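Local atomic coordinates of phospholethanolamine N-methyltransferase 2 (PDB entry 4KRI), a protein that probably transfers a methyl group from S-adenosylmethionine to phosphomonomethylethanolamine and related phosphobases on the nematode route to phosphocholine. Residues R225-G230 with N288-V293; K215-M220 with K321-M326; Q239-F244 with D270-Y275. All coordinates share one frame; numbering follows the deposited sequence.

Contact 1: R225-G230 with N288-V293; sequences RMLDIG and NSFDYV. With SAH (S-adenosyl-L-homocysteine), chain D.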
loop_
_atom_site.group_PDB
_atom_site.type_symbol
_atom_site.label_atom_id
_atom_site.label_comp_id
_atom_site.label_asym_id
_atom_site.label_seq_id
_atom_site.Cartn_x
_atom_site.Cartn_y
_atom_site.Cartn_z
ATOM N N ARG A 225 16.893 -6.576 -4.796
ATOM C CA ARG A 225 15.742 -6.041 -4.073
ATOM C C ARG A 225 14.853 -5.208 -4.967
ATOM O O ARG A 225 15.326 -4.283 -5.639
ATOM C CB ARG A 225 16.224 -5.195 -2.891
ATOM C CG ARG A 225 17.098 -5.992 -1.908
ATOM C CD ARG A 225 17.298 -5.275 -0.573
ATOM N NE ARG A 225 16.022 -4.951 0.061
ATOM C CZ ARG A 225 15.552 -3.714 0.206
ATOM N NH1 ARG A 225 16.260 -2.674 -0.217
ATOM N NH2 ARG A 225 14.377 -3.513 0.787
ATOM N N MET A 226 13.561 -5.518 -4.962
ATOM C CA MET A 226 12.608 -4.790 -5.784
ATOM C C MET A 226 11.513 -4.153 -4.936
ATOM O O MET A 226 10.977 -4.788 -4.024
ATOM C CB MET A 226 11.977 -5.732 -6.830
ATOM C CG MET A 226 10.772 -5.134 -7.568
ATOM S SD MET A 226 10.084 -6.313 -8.783
ATOM C CE MET A 226 11.282 -6.134 -10.099
ATOM N N LEU A 227 11.196 -2.895 -5.244
ATOM C CA LEU A 227 10.041 -2.224 -4.658
ATOM C C LEU A 227 8.925 -2.250 -5.675
ATOM O O LEU A 227 9.106 -1.776 -6.808
ATOM C CB LEU A 227 10.380 -0.756 -4.337
ATOM C CG LEU A 227 9.194 0.077 -3.829
ATOM C CD1 LEU A 227 8.743 -0.418 -2.444
ATOM C CD2 LEU A 227 9.581 1.557 -3.774
ATOM N N ASP A 228 7.764 -2.786 -5.290
ATOM C CA ASP A 228 6.606 -2.787 -6.199
ATOM C C ASP A 228 5.609 -1.765 -5.695
ATOM O O ASP A 228 5.079 -1.906 -4.602
ATOM C CB ASP A 228 5.967 -4.190 -6.233
ATOM C CG ASP A 228 4.834 -4.308 -7.257
ATOM O OD1 ASP A 228 3.993 -3.379 -7.359
ATOM O OD2 ASP A 228 4.772 -5.341 -7.974
ATOM N N ILE A 229 5.357 -0.732 -6.497
ATOM C CA ILE A 229 4.455 0.332 -6.097
ATOM C C ILE A 229 3.066 0.049 -6.669
ATOM O O ILE A 229 2.899 -0.055 -7.881
ATOM C CB ILE A 229 4.980 1.714 -6.585
ATOM C CG1 ILE A 229 6.241 2.089 -5.796
ATOM C CG2 ILE A 229 3.899 2.782 -6.432
ATOM C CD1 ILE A 229 6.980 3.326 -6.337
ATOM N N GLY A 230 2.071 -0.057 -5.789
ATOM C CA GLY A 230 0.716 -0.367 -6.207
ATOM C C GLY A 230 0.560 -1.840 -6.514
ATOM O O GLY A 230 0.054 -2.220 -7.564
ATOM N N ASN A 288 18.644 4.725 -1.544
ATOM C CA ASN A 288 19.735 3.996 -2.186
ATOM C C ASN A 288 19.718 2.527 -1.833
ATOM O O ASN A 288 20.763 1.926 -1.634
ATOM C CB ASN A 288 21.089 4.585 -1.783
ATOM C CG ASN A 288 21.236 6.033 -2.202
ATOM O OD1 ASN A 288 21.029 6.379 -3.369
ATOM N ND2 ASN A 288 21.574 6.892 -1.246
ATOM N N SER A 289 18.532 1.945 -1.778
ATOM C CA SER A 289 18.419 0.602 -1.223
ATOM C C SER A 289 17.834 -0.419 -2.189
ATOM O O SER A 289 18.049 -1.626 -2.009
ATOM C CB SER A 289 17.630 0.623 0.087
ATOM O OG SER A 289 16.266 0.873 -0.151
ATOM N N PHE A 290 17.111 0.042 -3.210
ATOM C CA PHE A 290 16.480 -0.889 -4.151
ATOM C C PHE A 290 17.232 -1.042 -5.462
ATOM O O PHE A 290 17.646 -0.059 -6.075
ATOM C CB PHE A 290 15.015 -0.486 -4.435
ATOM C CG PHE A 290 14.110 -0.682 -3.247
ATOM C CD1 PHE A 290 13.634 -1.944 -2.930
ATOM C CD2 PHE A 290 13.755 0.384 -2.436
ATOM C CE1 PHE A 290 12.809 -2.134 -1.830
ATOM C CE2 PHE A 290 12.930 0.191 -1.330
ATOM C CZ PHE A 290 12.461 -1.063 -1.035
ATOM N N ASP A 291 17.371 -2.289 -5.915
ATOM C CA ASP A 291 17.894 -2.540 -7.257
ATOM C C ASP A 291 16.895 -2.165 -8.354
ATOM O O ASP A 291 17.293 -1.727 -9.432
ATOM C CB ASP A 291 18.297 -4.010 -7.404
ATOM C CG ASP A 291 19.429 -4.384 -6.487
ATOM O OD1 ASP A 291 20.584 -3.989 -6.791
ATOM O OD2 ASP A 291 19.170 -5.053 -5.456
ATOM N N TYR A 292 15.603 -2.352 -8.076
ATOM C CA TYR A 292 14.543 -2.130 -9.049
ATOM C C TYR A 292 13.353 -1.504 -8.379
ATOM O O TYR A 292 13.050 -1.801 -7.229
ATOM C CB TYR A 292 14.072 -3.470 -9.666
ATOM C CG TYR A 292 15.211 -4.256 -10.236
ATOM C CD1 TYR A 292 15.787 -3.889 -11.448
ATOM C CD2 TYR A 292 15.725 -5.355 -9.562
ATOM C CE1 TYR A 292 16.852 -4.600 -11.970
ATOM C CE2 TYR A 292 16.796 -6.073 -10.075
ATOM C CZ TYR A 292 17.349 -5.688 -11.278
ATOM O OH TYR A 292 18.415 -6.393 -11.790
ATOM N N VAL A 293 12.671 -0.635 -9.109
ATOM C CA VAL A 293 11.366 -0.171 -8.695
ATOM C C VAL A 293 10.446 -0.481 -9.859
ATOM O O VAL A 293 10.726 -0.130 -11.009
ATOM C CB VAL A 293 11.367 1.342 -8.402
ATOM C CG1 VAL A 293 9.939 1.846 -8.223
ATOM C CG2 VAL A 293 12.181 1.629 -7.141
HETATM N N SAH D . 0.284 -3.919 -9.779
HETATM C CA SAH D . -0.890 -4.789 -9.509
HETATM C CB SAH D . -2.126 -3.904 -9.080
HETATM C CG SAH D . -2.735 -2.984 -10.132
HETATM S SD SAH D . -4.115 -1.994 -9.475
HETATM C C SAH D . -1.157 -5.706 -10.636
HETATM O O SAH D . -0.399 -5.743 -11.595
HETATM O OXT SAH D . -1.999 -6.580 -10.501
HETATM C "C5'" SAH D . -3.447 -0.411 -8.929
HETATM C "C4'" SAH D . -3.090 -0.341 -7.553
HETATM O "O4'" SAH D . -2.371 0.899 -7.325
HETATM C "C3'" SAH D . -4.300 -0.253 -6.704
HETATM O "O3'" SAH D . -4.307 -1.352 -5.818
HETATM C "C2'" SAH D . -4.175 1.002 -5.961
HETATM O "O2'" SAH D . -4.642 0.903 -4.636
HETATM C "C1'" SAH D . -2.708 1.274 -6.027
HETATM N N9 SAH D . -2.360 2.708 -5.737
HETATM C C8 SAH D . -2.857 3.808 -6.349
HETATM N N7 SAH D . -2.237 4.881 -5.847
HETATM C C5 SAH D . -1.334 4.469 -4.932
HETATM C C6 SAH D . -0.424 5.148 -4.110
HETATM N N6 SAH D . -0.323 6.521 -4.128
HETATM N N1 SAH D . 0.353 4.410 -3.287
HETATM C C2 SAH D . 0.270 3.076 -3.252
HETATM N N3 SAH D . -0.588 2.396 -4.034
HETATM C C4 SAH D . -1.406 3.066 -4.868
#
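In the Rossmann-like core of the methyltransferase domain, strand 225-229 runs into the glycine-rich turn and pairs in parallel with strand 290-296, Met226 beside Tyr292 and Leu227 beside Val293. The ladder is carried by Tyr292 N, which gives to Arg225 O at 3.1 Å, and by Leu227 N, which gives to Tyr292 O at 2.9 Å. Just ahead of it a carboxylate takes up the backbone: Arg225 N points almost straight (174°) at the anti lone pair of Asp291 OD2, 2.8 Å away, while Asp291 OD1 forms a salt bridge with Lys317.

Phe290 is sandwiched. With its CG beside its own backbone N (chi1 -69°), the ring receives Leu227 CB over the centre of one face, 3.6 Å from the centroid. The opposite face takes the Arg225 guanidinium in an off-centre cation-pi contact, CZ lying 4.3 Å from the centroid and the two planes 31° apart. That guanidinium is steered from two ends: NH1 makes a weak, bent bond to Ser289 O at 2.7 Å, and NE is bonded to Gln247 of the adjoining strand. On the sheet face of Met226 and Tyr292, the methyl CE of Met226 packs against Tyr292 CB (3.9 Å). Just past the strand, Gly230 O accepts a hydrogen bond from the amino N of S-adenosylhomocysteine at 2.8 Å.

Contact 2: K215-M220 with K321-M326; sequences KRFGPM and KVLITM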
loop_
_atom_site.group_PDB
_atom_site.type_symbol
_atom_site.label_atom_id
_atom_site.label_comp_id
_atom_site.label_asym_id
_atom_site.label_seq_id
_atom_site.Cartn_x
_atom_site.Cartn_y
_atom_site.Cartn_z
ATOM N N LYS A 215 10.567 -9.045 -17.957
ATOM C CA LYS A 215 11.752 -9.331 -18.751
ATOM C C LYS A 215 12.374 -8.078 -19.367
ATOM O O LYS A 215 13.550 -8.072 -19.713
ATOM C CB LYS A 215 11.428 -10.362 -19.839
ATOM C CG LYS A 215 11.344 -11.787 -19.280
ATOM C CD LYS A 215 10.897 -12.790 -20.343
ATOM C CE LYS A 215 10.716 -14.183 -19.736
ATOM N NZ LYS A 215 10.197 -15.168 -20.733
ATOM N N ARG A 216 11.588 -7.018 -19.493
ATOM C CA ARG A 216 12.104 -5.784 -20.077
ATOM C C ARG A 216 12.992 -4.986 -19.120
ATOM O O ARG A 216 13.554 -3.952 -19.498
ATOM C CB ARG A 216 10.958 -4.951 -20.639
ATOM C CG ARG A 216 10.196 -5.735 -21.696
ATOM C CD ARG A 216 9.196 -4.904 -22.414
ATOM N NE ARG A 216 9.815 -3.756 -23.065
ATOM C CZ ARG A 216 9.162 -2.954 -23.900
ATOM N NH1 ARG A 216 7.893 -3.201 -24.178
ATOM N NH2 ARG A 216 9.775 -1.920 -24.452
ATOM N N PHE A 217 13.141 -5.482 -17.896
ATOM C CA PHE A 217 14.134 -4.927 -16.972
ATOM C C PHE A 217 15.526 -5.286 -17.466
ATOM O O PHE A 217 16.506 -4.613 -17.131
ATOM C CB PHE A 217 13.977 -5.510 -15.567
ATOM C CG PHE A 217 13.128 -4.682 -14.632
ATOM C CD1 PHE A 217 13.589 -3.474 -14.132
ATOM C CD2 PHE A 217 11.887 -5.138 -14.220
ATOM C CE1 PHE A 217 12.815 -2.718 -13.251
ATOM C CE2 PHE A 217 11.111 -4.398 -13.336
ATOM C CZ PHE A 217 11.580 -3.187 -12.839
ATOM N N GLY A 218 15.607 -6.356 -18.255
ATOM C CA GLY A 218 16.883 -6.942 -18.623
ATOM C C GLY A 218 17.297 -7.962 -17.580
ATOM O O GLY A 218 16.459 -8.439 -16.813
ATOM N N PRO A 219 18.591 -8.305 -17.535
ATOM C CA PRO A 219 19.079 -9.318 -16.591
ATOM C C PRO A 219 18.815 -8.923 -15.141
ATOM O O PRO A 219 19.169 -7.815 -14.726
ATOM C CB PRO A 219 20.590 -9.348 -16.853
ATOM C CG PRO A 219 20.750 -8.825 -18.247
ATOM C CD PRO A 219 19.665 -7.793 -18.407
ATOM N N MET A 220 18.165 -9.813 -14.399
ATOM C CA MET A 220 17.975 -9.642 -12.961
ATOM C C MET A 220 18.556 -10.856 -12.257
ATOM O O MET A 220 18.585 -11.953 -12.825
ATOM C CB MET A 220 16.489 -9.460 -12.639
ATOM C CG MET A 220 15.903 -8.196 -13.284
ATOM S SD MET A 220 14.238 -7.803 -12.698
ATOM C CE MET A 220 13.400 -9.243 -13.308
ATOM N N LYS A 321 17.255 0.470 -11.548
ATOM C CA LYS A 321 16.356 0.669 -12.684
ATOM C C LYS A 321 14.901 0.762 -12.262
ATOM O O LYS A 321 14.448 0.010 -11.401
ATOM C CB LYS A 321 16.527 -0.465 -13.701
ATOM C CG LYS A 321 15.603 -0.327 -14.910
ATOM C CD LYS A 321 15.960 -1.311 -16.031
ATOM C CE LYS A 321 17.001 -0.734 -16.971
ATOM N NZ LYS A 321 17.416 -1.699 -18.029
ATOM N N VAL A 322 14.184 1.703 -12.875
ATOM C CA VAL A 322 12.748 1.851 -12.672
ATOM C C VAL A 322 12.041 1.417 -13.947
ATOM O O VAL A 322 12.530 1.671 -15.035
ATOM C CB VAL A 322 12.374 3.299 -12.279
ATOM C CG1 VAL A 322 12.893 4.299 -13.309
ATOM C CG2 VAL A 322 10.853 3.448 -12.104
ATOM N N LEU A 323 10.923 0.704 -13.803
ATOM C CA LEU A 323 10.103 0.299 -14.936
ATOM C C LEU A 323 8.651 0.446 -14.531
ATOM O O LEU A 323 8.232 -0.068 -13.497
ATOM C CB LEU A 323 10.421 -1.138 -15.351
ATOM C CG LEU A 323 9.864 -1.611 -16.694
ATOM C CD1 LEU A 323 10.740 -2.703 -17.285
ATOM C CD2 LEU A 323 8.441 -2.109 -16.531
ATOM N N ILE A 324 7.887 1.176 -15.338
ATOM C CA ILE A 324 6.486 1.457 -15.032
ATOM C C ILE A 324 5.641 1.239 -16.290
ATOM O O ILE A 324 6.051 1.615 -17.393
ATOM C CB ILE A 324 6.317 2.936 -14.577
ATOM C CG1 ILE A 324 7.184 3.233 -13.345
ATOM C CG2 ILE A 324 4.853 3.273 -14.284
ATOM C CD1 ILE A 324 7.234 4.713 -12.962
ATOM N N THR A 325 4.476 0.615 -16.134
ATOM C CA THR A 325 3.449 0.671 -17.170
ATOM C C THR A 325 2.263 1.419 -16.588
ATOM O O THR A 325 2.031 1.361 -15.394
ATOM C CB THR A 325 3.010 -0.721 -17.697
ATOM O OG1 THR A 325 2.237 -1.399 -16.694
ATOM C CG2 THR A 325 4.224 -1.571 -18.083
ATOM N N MET A 326 1.519 2.140 -17.427
ATOM C CA MET A 326 0.427 2.950 -16.898
ATOM C C MET A 326 -0.608 3.218 -17.972
ATOM O O MET A 326 -0.283 3.203 -19.156
ATOM C CB MET A 326 0.980 4.286 -16.379
ATOM C CG MET A 326 1.564 5.145 -17.490
ATOM S SD MET A 326 2.674 6.503 -17.015
ATOM C CE MET A 326 4.206 5.903 -17.737
HETATM O O HOH W 1 15.376 -2.056 -19.394
#
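Phe217 and Leu323 meet ring to methylene: CB of Leu323 sits over one face of the ring, displaced toward the rim, 3.8 Å from the centroid and 3.4 Å from Phe217 CZ. Lys321 comes in from another quarter. Its side chain runs past Phe217 in the opposite direction, CD reaching within 3.7 Å of Phe217 CD1, while its own carbonyl O lies at the ring edge. The chain then bends at chi3 (-88°), which carries CE round, and NZ donates to Phe217 O at 3.2 Å, from 47° above the carbonyl plane. A water donates a hydrogen bond to Arg216 O at 2.6 Å; its link to NZ is doubtful, being too short to take at face value. Leu323 CD1 reaches the backbone here, 3.7 Å from Arg216 C.

Further out, the segment 215-220 is shaped by a type I turn in which Gly218 N binds Lys215 O at 3.0 Å; Gly218, at positive phi, takes the chain away from helix 206-215. The Arg216 guanidinium reaches across to Glu368 and Glu370 as salt bridges and to Phe426 as a cation-pi partner, and the Phe217 ring also meets Tyr292 edge-to-face. One lysine thus does two jobs: its CG and CD pack against Phe217 CD1, and its charged end donates to Phe217 O, whose partial negative charge would suit an ammonium.

Contact 3: Q239-F244 with D270-Y275; sequences QAASEF and DARVTY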
loop_
_atom_site.group_PDB
_atom_site.type_symbol
_atom_site.label_atom_id
_atom_site.label_comp_id
_atom_site.label_asym_id
_atom_site.label_seq_id
_atom_site.Cartn_x
_atom_site.Cartn_y
_atom_site.Cartn_z
ATOM N N GLN A 239 5.118 -13.207 -8.422
ATOM C CA GLN A 239 5.731 -13.702 -9.653
ATOM C C GLN A 239 7.196 -13.284 -9.802
ATOM O O GLN A 239 8.039 -14.075 -10.232
ATOM C CB GLN A 239 4.947 -13.193 -10.859
ATOM C CG GLN A 239 5.496 -13.668 -12.184
ATOM C CD GLN A 239 4.722 -13.070 -13.342
ATOM O OE1 GLN A 239 4.449 -11.874 -13.351
ATOM N NE2 GLN A 239 4.359 -13.898 -14.312
ATOM N N ALA A 240 7.491 -12.036 -9.457
ATOM C CA ALA A 240 8.880 -11.571 -9.463
ATOM C C ALA A 240 9.736 -12.429 -8.535
ATOM O O ALA A 240 10.874 -12.800 -8.867
ATOM C CB ALA A 240 8.949 -10.091 -9.069
ATOM N N ALA A 241 9.184 -12.770 -7.371
ATOM C CA ALA A 241 9.914 -13.593 -6.429
ATOM C C ALA A 241 10.029 -15.026 -6.950
ATOM O O ALA A 241 11.112 -15.626 -6.910
ATOM C CB ALA A 241 9.243 -13.578 -5.058
ATOM N N SER A 242 8.928 -15.591 -7.436
ATOM C CA SER A 242 8.968 -17.020 -7.774
ATOM C C SER A 242 9.739 -17.306 -9.064
ATOM O O SER A 242 10.376 -18.351 -9.189
ATOM C CB SER A 242 7.564 -17.618 -7.846
ATOM O OG SER A 242 6.827 -17.008 -8.886
ATOM N N GLU A 243 9.700 -16.373 -10.005
ATOM C CA GLU A 243 10.330 -16.571 -11.311
ATOM C C GLU A 243 11.784 -16.131 -11.355
ATOM O O GLU A 243 12.601 -16.744 -12.045
ATOM C CB GLU A 243 9.559 -15.802 -12.388
ATOM C CG GLU A 243 8.223 -16.416 -12.743
ATOM C CD GLU A 243 8.371 -17.702 -13.542
ATOM O OE1 GLU A 243 9.202 -17.739 -14.484
ATOM O OE2 GLU A 243 7.659 -18.678 -13.223
ATOM N N PHE A 244 12.102 -15.053 -10.644
ATOM C CA PHE A 244 13.453 -14.503 -10.694
ATOM C C PHE A 244 14.197 -14.568 -9.368
ATOM O O PHE A 244 15.386 -14.255 -9.313
ATOM C CB PHE A 244 13.408 -13.060 -11.203
ATOM C CG PHE A 244 12.834 -12.929 -12.585
ATOM C CD1 PHE A 244 13.647 -13.062 -13.700
ATOM C CD2 PHE A 244 11.477 -12.681 -12.771
ATOM C CE1 PHE A 244 13.126 -12.948 -14.975
ATOM C CE2 PHE A 244 10.950 -12.566 -14.039
ATOM C CZ PHE A 244 11.775 -12.693 -15.145
ATOM N N ASP A 270 6.127 -17.363 1.264
ATOM C CA ASP A 270 7.323 -17.090 0.482
ATOM C C ASP A 270 8.025 -15.918 1.161
ATOM O O ASP A 270 7.563 -14.778 1.057
ATOM C CB ASP A 270 6.955 -16.742 -0.965
ATOM C CG ASP A 270 8.182 -16.623 -1.880
ATOM O OD1 ASP A 270 9.285 -16.294 -1.386
ATOM O OD2 ASP A 270 8.040 -16.873 -3.096
ATOM N N ALA A 271 9.134 -16.199 1.850
ATOM C CA ALA A 271 9.812 -15.168 2.638
ATOM C C ALA A 271 10.498 -14.101 1.794
ATOM O O ALA A 271 11.025 -13.130 2.346
ATOM C CB ALA A 271 10.804 -15.772 3.622
ATOM N N ARG A 272 10.482 -14.258 0.473
ATOM C CA ARG A 272 11.015 -13.199 -0.401
ATOM C C ARG A 272 10.082 -12.014 -0.516
ATOM O O ARG A 272 10.482 -10.946 -0.980
ATOM C CB ARG A 272 11.312 -13.750 -1.809
ATOM C CG ARG A 272 12.547 -14.665 -1.774
ATOM C CD ARG A 272 12.697 -15.511 -3.029
ATOM N NE ARG A 272 11.525 -16.342 -3.300
ATOM C CZ ARG A 272 11.529 -17.377 -4.132
ATOM N NH1 ARG A 272 12.657 -17.736 -4.736
ATOM N NH2 ARG A 272 10.418 -18.069 -4.339
ATOM N N VAL A 273 8.839 -12.188 -0.081
ATOM C CA VAL A 273 7.818 -11.182 -0.323
ATOM C C VAL A 273 7.263 -10.590 0.960
ATOM O O VAL A 273 6.841 -11.313 1.848
ATOM C CB VAL A 273 6.656 -11.789 -1.102
ATOM C CG1 VAL A 273 5.539 -10.758 -1.283
ATOM C CG2 VAL A 273 7.150 -12.258 -2.459
ATOM N N THR A 274 7.265 -9.265 1.051
ATOM C CA THR A 274 6.668 -8.582 2.200
ATOM C C THR A 274 5.808 -7.436 1.656
ATOM O O THR A 274 5.971 -7.045 0.503
ATOM C CB THR A 274 7.730 -8.054 3.176
ATOM O OG1 THR A 274 8.628 -7.174 2.478
ATOM C CG2 THR A 274 8.508 -9.241 3.835
ATOM N N TYR A 275 4.899 -6.917 2.479
ATOM C CA TYR A 275 3.931 -5.910 2.042
ATOM C C TYR A 275 3.762 -4.798 3.080
ATOM O O TYR A 275 3.990 -5.015 4.271
ATOM C CB TYR A 275 2.568 -6.571 1.823
ATOM C CG TYR A 275 2.500 -7.575 0.691
ATOM C CD1 TYR A 275 2.803 -7.206 -0.611
ATOM C CD2 TYR A 275 2.097 -8.882 0.925
ATOM C CE1 TYR A 275 2.715 -8.118 -1.661
ATOM C CE2 TYR A 275 2.006 -9.805 -0.123
ATOM C CZ TYR A 275 2.328 -9.421 -1.396
ATOM O OH TYR A 275 2.214 -10.343 -2.422
#
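Arg272 is brought to Ala241 by two torsions: chi1 of -72° sets CG beside the backbone N, and a bend at chi3 (-57°) turns NE back toward Asp270. The guanidinium comes to lie with one face under Ala241 O, which stands over its centre, 3.3 Å from CZ. No hydrogen bond joins them; the carbonyl oxygen meets the flat of the group, and NH2 goes on to approach Ser242 CA at 3.9 Å.

What fixes the group in this pose is Asp270, which Arg272 grips side-on with two nitrogens. NE gives to the syn lone pair of Asp270 OD1 at 2.9 Å, and NH2 gives to OD2 at 2.9 Å, close to the guanidinium plane. OD1 has a second donor, the backbone N of Arg272 at 3.0 Å, which closes an Asx turn just before strand 273-277. Alongside this salt bridge the contact is apolar: Ala241 CB touches Val273 CG2 at 3.6 Å and Arg272 CB at 3.9 Å. Val273 also packs on Arg238, about one helical turn before Ala241.

While NE and NH2 grip the carboxylate, one face of the guanidinium is turned to Ala241 O, and the attraction between them is probably electrostatic, between a delocalised positive charge and a carbonyl of the last helical turn.

In the fold
All three contacts belong to the Rossmann-like half of the chain that holds S-adenosylhomocysteine. Contacts 1 and 2 are centred about 11 Å apart and share the sheet: strand 290-296 lies between 225-229 and 320-329, and Val293 bonds through its backbone to Lys321 and Leu323. Contact 3, centred about 12 Å from contact 1 and 16 Å from contact 2, places helix 235-244 against strand 273-277. Along the sequence the closures are concentric, 239-275 within 225-293 within 215-326. Met226 touches Ala240, and Met220 packs on Phe244, so the strand, the helix and the loop 215-220 adjoin. Of the three, contact 1 reaches the ligand, through Gly230; the others lie further out.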